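Local coordinates for MutT/nudix family protein (Shewanella oneidensis, PDB 3GZ8) that probably acts as an ADP-ribose-responsive transcriptional regulator of NAD metabolism, this chain being its NUDIX domain with ADP-ribose bound, at residues 24-29 with 104-109; 47-52 with 141-146; 88-93 with 150-155. One frame throughout, in Å; residues are numbered along the deposited sequence.

Interaction 1: 24-29 with 104-109; sequences TVDAVL and SVTVCY. With APR (adenosine-5-diphosphoribose), chain E.
Thr24 opens the parallel pairing with Thr106: its N gives a hydrogen bond to Val105 O (2.9 Å), and its O receives Val107 N. Its OG1 lies 2.9 Å from Thr106 OG1, while CG2 packs against the ligand at C5D. Val25, on the other face of the sheet, sets its CA against Val107 O and turns its side chain to helix 68-80. At Asp26 the backbone continues the parallel pattern, N to Val107 O and Tyr109 N to Asp26 O. Its carboxylate, with CG beside the backbone N (chi1 -81°), reaches back to Thr106, whose OG1 donates to OD2 over 2.6 Å from above the carboxylate plane. The same OD2 accepts ADP-ribose O2D at 2.7 Å, and OD1 accepts O3D, also at 2.7 Å. Ala27 brings its CA to Tyr109 O, which then takes the N-H of Val28 at 2.8 Å (167°). Val28 CG2 meets Cys108 SG at 3.7 Å. Three bonds, one from Thr106 and two from the ribose, probably limit the rotation of the Asp26 carboxylate, so the strand pairing holds a group that accepts both O2D and O3D, one on each oxygen.

Interaction 2: 47-52 with 141-146; sequences HPFLGL and LAFDHL. With APR (adenosine-5-diphosphoribose), chain E.
Phe49 and Phe143 bury the most surface here, and their rings meet edge to face. The CE2 edge of Phe49 points at the face of Phe143, with CE2 3.7 Å from Phe143 CD1; the centroids are 4.8 Å apart and the planes make 57°, so the T-shape is a tilted one. Phe49 in turn offers a face to the backbone of the other segment. Phe143 N sits over the centre of that ring, 3.5 Å from Phe49 CE2, and Ala142 CA lies above it nearer the rim, a CH-pi contact at 4.2 Å from the centroid. Ala142, third in buried area, adds its methyl, CB to Phe49 CB at 3.7 Å. The other face of Phe143 receives ADP-ribose: C1D stands over the ring centre, and O4D is 3.6 Å from Phe143 CZ. Phe143 CG lies beside its backbone N (chi1 -45°), which places the ring as a layer between Phe49 and the terminal ribose. Replacing Phe143 by an alanine is likely to leave the Phe49 edge without its facing ring and the ribose without the surface under C1D and O4D. Two residues on, His145 NE2 donates an almost straight hydrogen bond to APR O2D (2.8 Å, 169°), the acceptor lying at the edge of the imidazole, whose ND1 is hydrogen-bonded to Leu55 N. Pro48, preceded by a cis peptide, brings CG to 4.3 Å from Phe143 CE1. Segment 47-52 belongs to the loop joining strand 36-44 to strand 53-59, and the turn at Ala142 to His145 leads into helix 145-156; Arg44 of strand 36-44 touches Phe49, Ala142 and Phe143, while Tyr9 of the second subunit packs on Pro48.

Interaction 3: 88-93 with 150-155; sequences EQLCTV and EQARER
Leu90 and Ala152 make the tight centre of this strand-to-helix contact, CD2 of the leucine resting 3.6 Å from CB of the alanine. The chain backbones are closest there too, with the CA atoms of Leu90 and Ala152 6.9 Å apart. Leu90 holds CG anti to its N (chi1 175°), and its branch splits between two neighbours: CD2 faces Ala152, while CD1 lies over the centre of one face of the Arg155 guanidinium, 3.9 Å from Arg155 CZ. On the sheet side, Leu90 and Cys91 both face Cys108, forming a classic beta bulge where strand 88-95 pairs with strand 104-113 in the NUDIX sheet that helix 145-156 packs against; Ala152 also touches Val28 and Phe30 of strand 22-33. The solvent side is looser. There Arg155 bends at chi2 and chi3 to bring NH2 to Glu88 OE1 in a salt bridge of 3.0 Å, with OE1 in the guanidinium plane but NH2 42° out of the carboxylate plane. The same NH2 gives a weak hydrogen bond to Gln89 O at 3.4 Å. At the other end, exposed Gln151 reaches Cys91 with its amide, NE2 standing 3.6 Å from Cys91 SG.

Interactions 1 and 2 form two sides of one ADP-ribose site: their centres are about 13 Å apart, Asp26 OD1 comes within 3.5 Å of His145 NE2, and both bond to O2D of the terminal ribose, Asp26 through OD2 and His145 through NE2. Asn46, Lys79, Arg98 and Asp99 of the same chain, and Tyr13 of the second subunit, also hydrogen-bond to the ligand. Interaction 3 lies on the sheet beside interaction 1, about 9 Å between centres, where Cys108 N and O probably bond to Cys91 O and Leu90 N, each at 2.7 Å; the Cys91 side chain stays about 11 Å from ADP-ribose. Helix 145-156 links interactions 2 and 3, whose centres are about 18 Å apart.

Interaction 1: 24-29 with 104-109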
loop_
_atom_site.group_PDB
_atom_site.type_symbol
_atom_site.label_atom_id
_atom_site.label_comp_id
_atom_site.label_asym_id
_atom_site.label_seq_id
_atom_site.Cartn_x
_atom_site.Cartn_y
_atom_site.Cartn_z
ATOM N N THR A 24 -1.932 6.448 -3.738
ATOM C CA THR A 24 -3.179 6.358 -4.479
ATOM C C THR A 24 -3.853 5.021 -4.258
ATOM O O THR A 24 -3.269 4.107 -3.653
ATOM C CB THR A 24 -2.957 6.572 -5.996
ATOM O OG1 THR A 24 -1.978 5.654 -6.486
ATOM C CG2 THR A 24 -2.477 8.011 -6.302
ATOM N N VAL A 25 -5.098 4.925 -4.726
ATOM C CA VAL A 25 -5.807 3.654 -4.812
ATOM C C VAL A 25 -6.260 3.458 -6.244
ATOM O O VAL A 25 -6.387 4.439 -6.986
ATOM C CB VAL A 25 -7.019 3.563 -3.850
ATOM C CG1 VAL A 25 -6.596 3.806 -2.418
ATOM C CG2 VAL A 25 -8.121 4.521 -4.257
ATOM N N ASP A 26 -6.500 2.213 -6.640
ATOM C CA ASP A 26 -7.042 1.911 -7.969
ATOM C C ASP A 26 -8.012 0.763 -7.803
ATOM O O ASP A 26 -7.891 -0.003 -6.844
ATOM C CB ASP A 26 -5.931 1.494 -8.930
ATOM C CG ASP A 26 -5.183 2.674 -9.516
ATOM O OD1 ASP A 26 -5.804 3.491 -10.225
ATOM O OD2 ASP A 26 -3.968 2.770 -9.294
ATOM N N ALA A 27 -8.972 0.626 -8.710
ATOM C CA ALA A 27 -9.887 -0.508 -8.629
ATOM C C ALA A 27 -10.017 -1.157 -9.979
ATOM O O ALA A 27 -10.137 -0.457 -11.005
ATOM C CB ALA A 27 -11.258 -0.089 -8.116
ATOM N N VAL A 28 -10.001 -2.494 -9.979
ATOM C CA VAL A 28 -10.328 -3.261 -11.186
ATOM C C VAL A 28 -11.638 -3.989 -10.960
ATOM O O VAL A 28 -11.683 -5.025 -10.255
ATOM C CB VAL A 28 -9.232 -4.273 -11.537
ATOM C CG1 VAL A 28 -9.537 -4.956 -12.850
ATOM C CG2 VAL A 28 -7.864 -3.595 -11.600
ATOM N N LEU A 29 -12.706 -3.471 -11.567
ATOM C CA LEU A 29 -14.013 -4.100 -11.416
ATOM C C LEU A 29 -14.418 -4.885 -12.643
ATOM O O LEU A 29 -14.416 -4.365 -13.760
ATOM C CB LEU A 29 -15.087 -3.081 -11.066
ATOM C CG LEU A 29 -14.967 -2.248 -9.793
ATOM C CD1 LEU A 29 -16.282 -1.519 -9.593
ATOM C CD2 LEU A 29 -14.582 -3.107 -8.544
ATOM N N SER A 104 6.012 6.505 -6.243
ATOM C CA SER A 104 4.567 6.343 -6.233
ATOM C C SER A 104 4.126 5.019 -5.657
ATOM O O SER A 104 4.689 3.995 -6.014
ATOM C CB SER A 104 4.064 6.441 -7.662
ATOM O OG SER A 104 2.814 5.792 -7.815
ATOM N N VAL A 105 3.104 5.045 -4.802
ATOM C CA VAL A 105 2.491 3.835 -4.271
ATOM C C VAL A 105 1.003 3.786 -4.613
ATOM O O VAL A 105 0.258 4.715 -4.317
ATOM C CB VAL A 105 2.637 3.724 -2.720
ATOM C CG1 VAL A 105 1.875 2.506 -2.219
ATOM C CG2 VAL A 105 4.100 3.624 -2.281
ATOM N N THR A 106 0.553 2.705 -5.228
ATOM C CA THR A 106 -0.890 2.547 -5.413
ATOM C C THR A 106 -1.368 1.236 -4.792
ATOM O O THR A 106 -0.726 0.188 -4.915
ATOM C CB THR A 106 -1.340 2.627 -6.910
ATOM O OG1 THR A 106 -2.743 2.922 -6.983
ATOM C CG2 THR A 106 -1.077 1.312 -7.648
ATOM N N VAL A 107 -2.510 1.322 -4.130
ATOM C CA VAL A 107 -3.126 0.160 -3.513
ATOM C C VAL A 107 -4.272 -0.264 -4.420
ATOM O O VAL A 107 -5.270 0.424 -4.503
ATOM C CB VAL A 107 -3.630 0.523 -2.092
ATOM C CG1 VAL A 107 -4.150 -0.693 -1.372
ATOM C CG2 VAL A 107 -2.503 1.182 -1.288
ATOM N N CYS A 108 -4.133 -1.390 -5.110
ATOM C CA CYS A 108 -5.170 -1.798 -6.046
ATOM C C CYS A 108 -6.188 -2.732 -5.413
ATOM O O CYS A 108 -5.835 -3.629 -4.657
ATOM C CB CYS A 108 -4.556 -2.442 -7.307
ATOM S SG CYS A 108 -5.705 -2.537 -8.757
ATOM N N TYR A 109 -7.453 -2.524 -5.754
ATOM C CA TYR A 109 -8.539 -3.347 -5.302
ATOM C C TYR A 109 -9.234 -3.992 -6.490
ATOM O O TYR A 109 -9.023 -3.584 -7.637
ATOM C CB TYR A 109 -9.540 -2.487 -4.564
ATOM C CG TYR A 109 -9.065 -2.043 -3.210
ATOM C CD1 TYR A 109 -9.435 -2.737 -2.056
ATOM C CD2 TYR A 109 -8.226 -0.933 -3.076
ATOM C CE1 TYR A 109 -8.992 -2.326 -0.798
ATOM C CE2 TYR A 109 -7.789 -0.509 -1.823
ATOM C CZ TYR A 109 -8.162 -1.201 -0.707
ATOM O OH TYR A 109 -7.690 -0.773 0.500
HETATM N N1 APR E . -2.026 14.459 -3.555
HETATM C C2 APR E . -3.337 14.778 -3.435
HETATM N N3 APR E . -4.053 15.320 -4.438
HETATM C C4 APR E . -3.470 15.559 -5.650
HETATM C C5 APR E . -2.051 15.215 -5.847
HETATM C C6 APR E . -1.326 14.646 -4.708
HETATM N N6 APR E . -0.008 14.322 -4.833
HETATM N N7 APR E . -1.728 15.544 -7.102
HETATM C C8 APR E . -2.849 16.047 -7.682
HETATM N N9 APR E . -3.879 16.071 -6.812
HETATM C "C1'" APR E . -5.240 16.553 -7.095
HETATM C "C2'" APR E . -5.222 17.739 -8.049
HETATM O "O2'" APR E . -6.325 18.599 -7.719
HETATM C "C3'" APR E . -5.496 17.140 -9.408
HETATM O "O3'" APR E . -6.174 18.060 -10.268
HETATM O "O4'" APR E . -5.975 15.524 -7.749
HETATM C "C4'" APR E . -6.364 15.943 -9.053
HETATM C "C5'" APR E . -6.139 14.748 -9.944
HETATM O "O5'" APR E . -7.160 13.809 -9.589
HETATM P PA APR E . -7.293 12.488 -10.487
HETATM O O1A APR E . -7.361 12.861 -11.962
HETATM O O2A APR E . -8.378 11.673 -9.866
HETATM O O3A APR E . -5.838 11.895 -10.092
HETATM P PB APR E . -5.002 10.924 -11.059
HETATM O O1B APR E . -4.166 11.757 -11.971
HETATM O O2B APR E . -6.019 9.933 -11.541
HETATM O O5D APR E . -3.908 10.204 -10.116
HETATM C C5D APR E . -4.217 8.936 -9.523
HETATM O O4D APR E . -2.136 7.963 -10.249
HETATM O O1D APR E . -0.266 6.636 -9.785
HETATM C C1D APR E . -1.527 6.699 -10.455
HETATM O O2D APR E . -2.488 4.515 -10.716
HETATM C C2D APR E . -2.528 5.701 -9.903
HETATM O O3D APR E . -4.771 5.885 -10.920
HETATM C C3D APR E . -3.882 6.418 -9.927
HETATM C C4D APR E . -3.553 7.843 -10.351
#

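Interaction 2: 47-52 with 141-146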
loop_
_atom_site.group_PDB
_atom_site.type_symbol
_atom_site.label_atom_id
_atom_site.label_comp_id
_atom_site.label_asym_id
_atom_site.label_seq_id
_atom_site.Cartn_x
_atom_site.Cartn_y
_atom_site.Cartn_z
ATOM N N HIS A 47 -3.816 15.279 -16.690
ATOM C CA HIS A 47 -2.508 14.737 -16.957
ATOM C C HIS A 47 -2.082 13.900 -15.751
ATOM O O HIS A 47 -2.671 14.020 -14.668
ATOM C CB HIS A 47 -1.525 15.882 -17.115
ATOM C CG HIS A 47 -1.704 16.680 -18.368
ATOM N ND1 HIS A 47 -2.006 18.029 -18.357
ATOM C CD2 HIS A 47 -1.591 16.330 -19.670
ATOM C CE1 HIS A 47 -2.073 18.472 -19.600
ATOM N NE2 HIS A 47 -1.837 17.459 -20.415
ATOM N N PRO A 48 -1.082 13.019 -15.918
ATOM C CA PRO A 48 -0.509 12.505 -17.157
ATOM C C PRO A 48 -1.540 11.589 -17.832
ATOM O O PRO A 48 -2.628 11.303 -17.243
ATOM C CB PRO A 48 0.682 11.664 -16.685
ATOM C CG PRO A 48 0.848 11.908 -15.271
ATOM C CD PRO A 48 -0.438 12.449 -14.730
ATOM N N PHE A 49 -1.216 11.134 -19.042
ATOM C CA PHE A 49 -2.101 10.263 -19.802
ATOM C C PHE A 49 -3.469 10.912 -19.999
ATOM O O PHE A 49 -4.504 10.249 -19.922
ATOM C CB PHE A 49 -2.192 8.852 -19.166
ATOM C CG PHE A 49 -0.842 8.234 -18.890
ATOM C CD1 PHE A 49 -0.119 7.601 -19.908
ATOM C CD2 PHE A 49 -0.255 8.338 -17.636
ATOM C CE1 PHE A 49 1.160 7.055 -19.657
ATOM C CE2 PHE A 49 1.024 7.807 -17.388
ATOM C CZ PHE A 49 1.725 7.166 -18.391
ATOM N N LEU A 50 -3.469 12.212 -20.262
ATOM C CA LEU A 50 -4.696 12.938 -20.562
ATOM C C LEU A 50 -5.266 12.379 -21.828
ATOM O O LEU A 50 -4.543 12.232 -22.811
ATOM C CB LEU A 50 -4.428 14.438 -20.752
ATOM C CG LEU A 50 -5.644 15.346 -20.537
ATOM C CD1 LEU A 50 -5.211 16.769 -20.168
ATOM C CD2 LEU A 50 -6.589 15.371 -21.740
ATOM N N GLY A 51 -6.558 12.055 -21.787
ATOM C CA GLY A 51 -7.295 11.557 -22.949
ATOM C C GLY A 51 -7.377 10.043 -23.045
ATOM O O GLY A 51 -8.275 9.512 -23.690
ATOM N N LEU A 52 -6.430 9.360 -22.412
ATOM C CA LEU A 52 -6.385 7.883 -22.326
ATOM C C LEU A 52 -7.374 7.251 -21.362
ATOM O O LEU A 52 -7.772 7.845 -20.366
ATOM C CB LEU A 52 -4.983 7.408 -21.907
ATOM C CG LEU A 52 -3.888 7.391 -22.969
ATOM C CD1 LEU A 52 -3.624 8.791 -23.473
ATOM C CD2 LEU A 52 -2.616 6.784 -22.373
ATOM N N LEU A 141 -3.160 2.009 -22.131
ATOM C CA LEU A 141 -3.802 2.424 -20.887
ATOM C C LEU A 141 -2.840 3.232 -20.024
ATOM O O LEU A 141 -1.622 3.117 -20.144
ATOM C CB LEU A 141 -4.362 1.228 -20.110
ATOM C CG LEU A 141 -5.316 0.292 -20.882
ATOM C CD1 LEU A 141 -5.499 -0.998 -20.150
ATOM C CD2 LEU A 141 -6.681 0.900 -21.161
ATOM N N ALA A 142 -3.410 4.067 -19.165
ATOM C CA ALA A 142 -2.658 4.964 -18.319
ATOM C C ALA A 142 -1.760 4.186 -17.377
ATOM O O ALA A 142 -2.100 3.055 -16.997
ATOM C CB ALA A 142 -3.600 5.812 -17.544
ATOM N N PHE A 143 -0.633 4.803 -17.000
ATOM C CA PHE A 143 0.325 4.226 -16.068
ATOM C C PHE A 143 0.512 2.744 -16.361
ATOM O O PHE A 143 0.594 2.337 -17.526
ATOM C CB PHE A 143 -0.125 4.437 -14.615
ATOM C CG PHE A 143 -0.624 5.827 -14.330
ATOM C CD1 PHE A 143 0.255 6.822 -13.922
ATOM C CD2 PHE A 143 -1.977 6.147 -14.494
ATOM C CE1 PHE A 143 -0.189 8.085 -13.664
ATOM C CE2 PHE A 143 -2.444 7.426 -14.250
ATOM C CZ PHE A 143 -1.544 8.401 -13.815
ATOM N N ASP A 144 0.548 1.940 -15.303
ATOM C CA ASP A 144 0.748 0.494 -15.401
ATOM C C ASP A 144 -0.568 -0.235 -15.238
ATOM O O ASP A 144 -0.593 -1.376 -14.744
ATOM C CB ASP A 144 1.733 0.027 -14.301
ATOM C CG ASP A 144 1.273 0.431 -12.848
ATOM O OD1 ASP A 144 0.184 1.065 -12.682
ATOM O OD2 ASP A 144 2.015 0.110 -11.877
ATOM N N HIS A 145 -1.665 0.411 -15.631
ATOM C CA HIS A 145 -3.000 -0.133 -15.379
ATOM C C HIS A 145 -3.269 -1.410 -16.160
ATOM O O HIS A 145 -4.164 -2.176 -15.810
ATOM C CB HIS A 145 -4.099 0.904 -15.636
ATOM C CG HIS A 145 -4.121 2.026 -14.640
ATOM N ND1 HIS A 145 -5.134 2.965 -14.594
ATOM C CD2 HIS A 145 -3.257 2.348 -13.643
ATOM C CE1 HIS A 145 -4.875 3.829 -13.626
ATOM N NE2 HIS A 145 -3.744 3.478 -13.035
ATOM N N LEU A 146 -2.499 -1.651 -17.216
ATOM C CA LEU A 146 -2.596 -2.927 -17.920
ATOM C C LEU A 146 -2.088 -4.056 -17.022
ATOM O O LEU A 146 -2.729 -5.108 -16.959
ATOM C CB LEU A 146 -1.872 -2.914 -19.283
ATOM C CG LEU A 146 -1.774 -4.227 -20.094
ATOM C CD1 LEU A 146 -3.149 -4.779 -20.505
ATOM C CD2 LEU A 146 -0.883 -4.057 -21.340
HETATM N N1 APR E . -2.026 14.459 -3.555
HETATM C C2 APR E . -3.337 14.778 -3.435
HETATM N N3 APR E . -4.053 15.320 -4.438
HETATM C C4 APR E . -3.470 15.559 -5.650
HETATM C C5 APR E . -2.051 15.215 -5.847
HETATM C C6 APR E . -1.326 14.646 -4.708
HETATM N N6 APR E . -0.008 14.322 -4.833
HETATM N N7 APR E . -1.728 15.544 -7.102
HETATM C C8 APR E . -2.849 16.047 -7.682
HETATM N N9 APR E . -3.879 16.071 -6.812
HETATM C "C1'" APR E . -5.240 16.553 -7.095
HETATM C "C2'" APR E . -5.222 17.739 -8.049
HETATM O "O2'" APR E . -6.325 18.599 -7.719
HETATM C "C3'" APR E . -5.496 17.140 -9.408
HETATM O "O3'" APR E . -6.174 18.060 -10.268
HETATM O "O4'" APR E . -5.975 15.524 -7.749
HETATM C "C4'" APR E . -6.364 15.943 -9.053
HETATM C "C5'" APR E . -6.139 14.748 -9.944
HETATM O "O5'" APR E . -7.160 13.809 -9.589
HETATM P PA APR E . -7.293 12.488 -10.487
HETATM O O1A APR E . -7.361 12.861 -11.962
HETATM O O2A APR E . -8.378 11.673 -9.866
HETATM O O3A APR E . -5.838 11.895 -10.092
HETATM P PB APR E . -5.002 10.924 -11.059
HETATM O O1B APR E . -4.166 11.757 -11.971
HETATM O O2B APR E . -6.019 9.933 -11.541
HETATM O O5D APR E . -3.908 10.204 -10.116
HETATM C C5D APR E . -4.217 8.936 -9.523
HETATM O O4D APR E . -2.136 7.963 -10.249
HETATM O O1D APR E . -0.266 6.636 -9.785
HETATM C C1D APR E . -1.527 6.699 -10.455
HETATM O O2D APR E . -2.488 4.515 -10.716
HETATM C C2D APR E . -2.528 5.701 -9.903
HETATM O O3D APR E . -4.771 5.885 -10.920
HETATM C C3D APR E . -3.882 6.418 -9.927
HETATM C C4D APR E . -3.553 7.843 -10.351
#

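Interaction 3: 88-93 with 150-155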
loop_
_atom_site.group_PDB
_atom_site.type_symbol
_atom_site.label_atom_id
_atom_site.label_comp_id
_atom_site.label_asym_id
_atom_site.label_seq_id
_atom_site.Cartn_x
_atom_site.Cartn_y
_atom_site.Cartn_z
ATOM N N GLU A 88 -12.162 -5.966 -2.554
ATOM C CA GLU A 88 -11.049 -6.680 -1.930
ATOM C C GLU A 88 -9.721 -6.205 -2.470
ATOM O O GLU A 88 -9.580 -5.850 -3.647
ATOM C CB GLU A 88 -11.187 -8.219 -1.994
ATOM C CG GLU A 88 -10.811 -8.845 -3.304
ATOM C CD GLU A 88 -10.823 -10.381 -3.265
ATOM O OE1 GLU A 88 -10.016 -11.011 -3.991
ATOM O OE2 GLU A 88 -11.629 -10.964 -2.513
ATOM N N GLN A 89 -8.758 -6.179 -1.571
ATOM C CA GLN A 89 -7.450 -5.691 -1.870
ATOM C C GLN A 89 -6.819 -6.681 -2.780
ATOM O O GLN A 89 -6.930 -7.872 -2.541
ATOM C CB GLN A 89 -6.644 -5.579 -0.587
ATOM C CG GLN A 89 -5.618 -4.485 -0.659
ATOM C CD GLN A 89 -5.035 -4.197 0.668
ATOM O OE1 GLN A 89 -5.527 -3.341 1.403
ATOM N NE2 GLN A 89 -4.007 -4.926 1.015
ATOM N N LEU A 90 -6.194 -6.187 -3.851
ATOM C CA LEU A 90 -5.562 -7.042 -4.851
ATOM C C LEU A 90 -4.044 -7.092 -4.651
ATOM O O LEU A 90 -3.491 -8.153 -4.415
ATOM C CB LEU A 90 -5.896 -6.566 -6.262
ATOM C CG LEU A 90 -5.212 -7.296 -7.433
ATOM C CD1 LEU A 90 -5.547 -8.782 -7.510
ATOM C CD2 LEU A 90 -5.614 -6.637 -8.686
ATOM N N CYS A 91 -3.383 -5.946 -4.755
ATOM C CA CYS A 91 -1.958 -5.850 -4.550
ATOM C C CYS A 91 -1.612 -4.368 -4.455
ATOM O O CYS A 91 -2.402 -3.498 -4.897
ATOM C CB CYS A 91 -1.202 -6.457 -5.730
ATOM S SG CYS A 91 -1.533 -5.534 -7.212
ATOM N N THR A 92 -0.432 -4.099 -3.895
ATOM C CA THR A 92 0.108 -2.774 -3.763
ATOM C C THR A 92 1.377 -2.692 -4.618
ATOM O O THR A 92 2.303 -3.479 -4.457
ATOM C CB THR A 92 0.380 -2.471 -2.288
ATOM O OG1 THR A 92 -0.871 -2.479 -1.579
ATOM C CG2 THR A 92 1.071 -1.109 -2.097
ATOM N N VAL A 93 1.383 -1.774 -5.571
ATOM C CA VAL A 93 2.549 -1.562 -6.410
ATOM C C VAL A 93 3.199 -0.224 -6.030
ATOM O O VAL A 93 2.530 0.806 -5.976
ATOM C CB VAL A 93 2.214 -1.611 -7.927
ATOM C CG1 VAL A 93 3.504 -1.425 -8.773
ATOM C CG2 VAL A 93 1.513 -2.959 -8.302
ATOM N N GLU A 150 -4.137 -7.234 -15.585
ATOM C CA GLU A 150 -3.618 -8.586 -15.805
ATOM C C GLU A 150 -3.563 -9.325 -14.488
ATOM O O GLU A 150 -4.045 -10.445 -14.404
ATOM C CB GLU A 150 -2.231 -8.581 -16.473
ATOM C CG GLU A 150 -2.287 -8.499 -18.003
ATOM C CD GLU A 150 -1.017 -7.898 -18.641
ATOM O OE1 GLU A 150 -1.032 -7.686 -19.881
ATOM O OE2 GLU A 150 -0.008 -7.638 -17.916
ATOM N N GLN A 151 -3.013 -8.685 -13.452
ATOM C CA GLN A 151 -3.026 -9.263 -12.110
ATOM C C GLN A 151 -4.435 -9.561 -11.616
ATOM O O GLN A 151 -4.675 -10.625 -11.039
ATOM C CB GLN A 151 -2.287 -8.383 -11.099
ATOM C CG GLN A 151 -0.794 -8.722 -10.940
ATOM C CD GLN A 151 -0.270 -8.407 -9.550
ATOM O OE1 GLN A 151 -0.641 -9.069 -8.554
ATOM N NE2 GLN A 151 0.605 -7.399 -9.468
ATOM N N ALA A 152 -5.371 -8.649 -11.847
ATOM C CA ALA A 152 -6.735 -8.854 -11.375
ATOM C C ALA A 152 -7.422 -10.044 -12.077
ATOM O O ALA A 152 -8.218 -10.755 -11.456
ATOM C CB ALA A 152 -7.553 -7.576 -11.519
ATOM N N ARG A 153 -7.091 -10.255 -13.357
ATOM C CA ARG A 153 -7.632 -11.366 -14.141
ATOM C C ARG A 153 -7.114 -12.721 -13.653
ATOM O O ARG A 153 -7.845 -13.706 -13.677
ATOM C CB ARG A 153 -7.332 -11.195 -15.628
ATOM C CG ARG A 153 -7.977 -12.272 -16.512
ATOM C CD ARG A 153 -7.098 -12.682 -17.681
ATOM N NE ARG A 153 -5.676 -12.644 -17.321
ATOM C CZ ARG A 153 -4.725 -11.987 -17.992
ATOM N NH1 ARG A 153 -5.011 -11.309 -19.114
ATOM N NH2 ARG A 153 -3.468 -12.034 -17.542
ATOM N N GLU A 154 -5.866 -12.767 -13.201
ATOM C CA GLU A 154 -5.328 -13.978 -12.618
ATOM C C GLU A 154 -6.067 -14.326 -11.323
ATOM O O GLU A 154 -6.317 -15.500 -11.046
ATOM C CB GLU A 154 -3.803 -13.878 -12.435
ATOM C CG GLU A 154 -3.010 -14.332 -13.701
ATOM C CD GLU A 154 -1.557 -13.774 -13.798
ATOM O OE1 GLU A 154 -0.834 -13.711 -12.758
ATOM O OE2 GLU A 154 -1.142 -13.410 -14.944
ATOM N N ARG A 155 -6.453 -13.305 -10.562
ATOM C CA ARG A 155 -7.233 -13.494 -9.333
ATOM C C ARG A 155 -8.628 -14.068 -9.609
ATOM O O ARG A 155 -9.181 -14.762 -8.753
ATOM C CB ARG A 155 -7.300 -12.184 -8.517
ATOM C CG ARG A 155 -8.052 -12.224 -7.180
ATOM C CD ARG A 155 -7.340 -13.009 -6.077
ATOM N NE ARG A 155 -6.083 -12.396 -5.636
ATOM C CZ ARG A 155 -5.965 -11.453 -4.687
ATOM N NH1 ARG A 155 -4.759 -10.976 -4.394
ATOM N NH2 ARG A 155 -7.033 -10.969 -4.044
#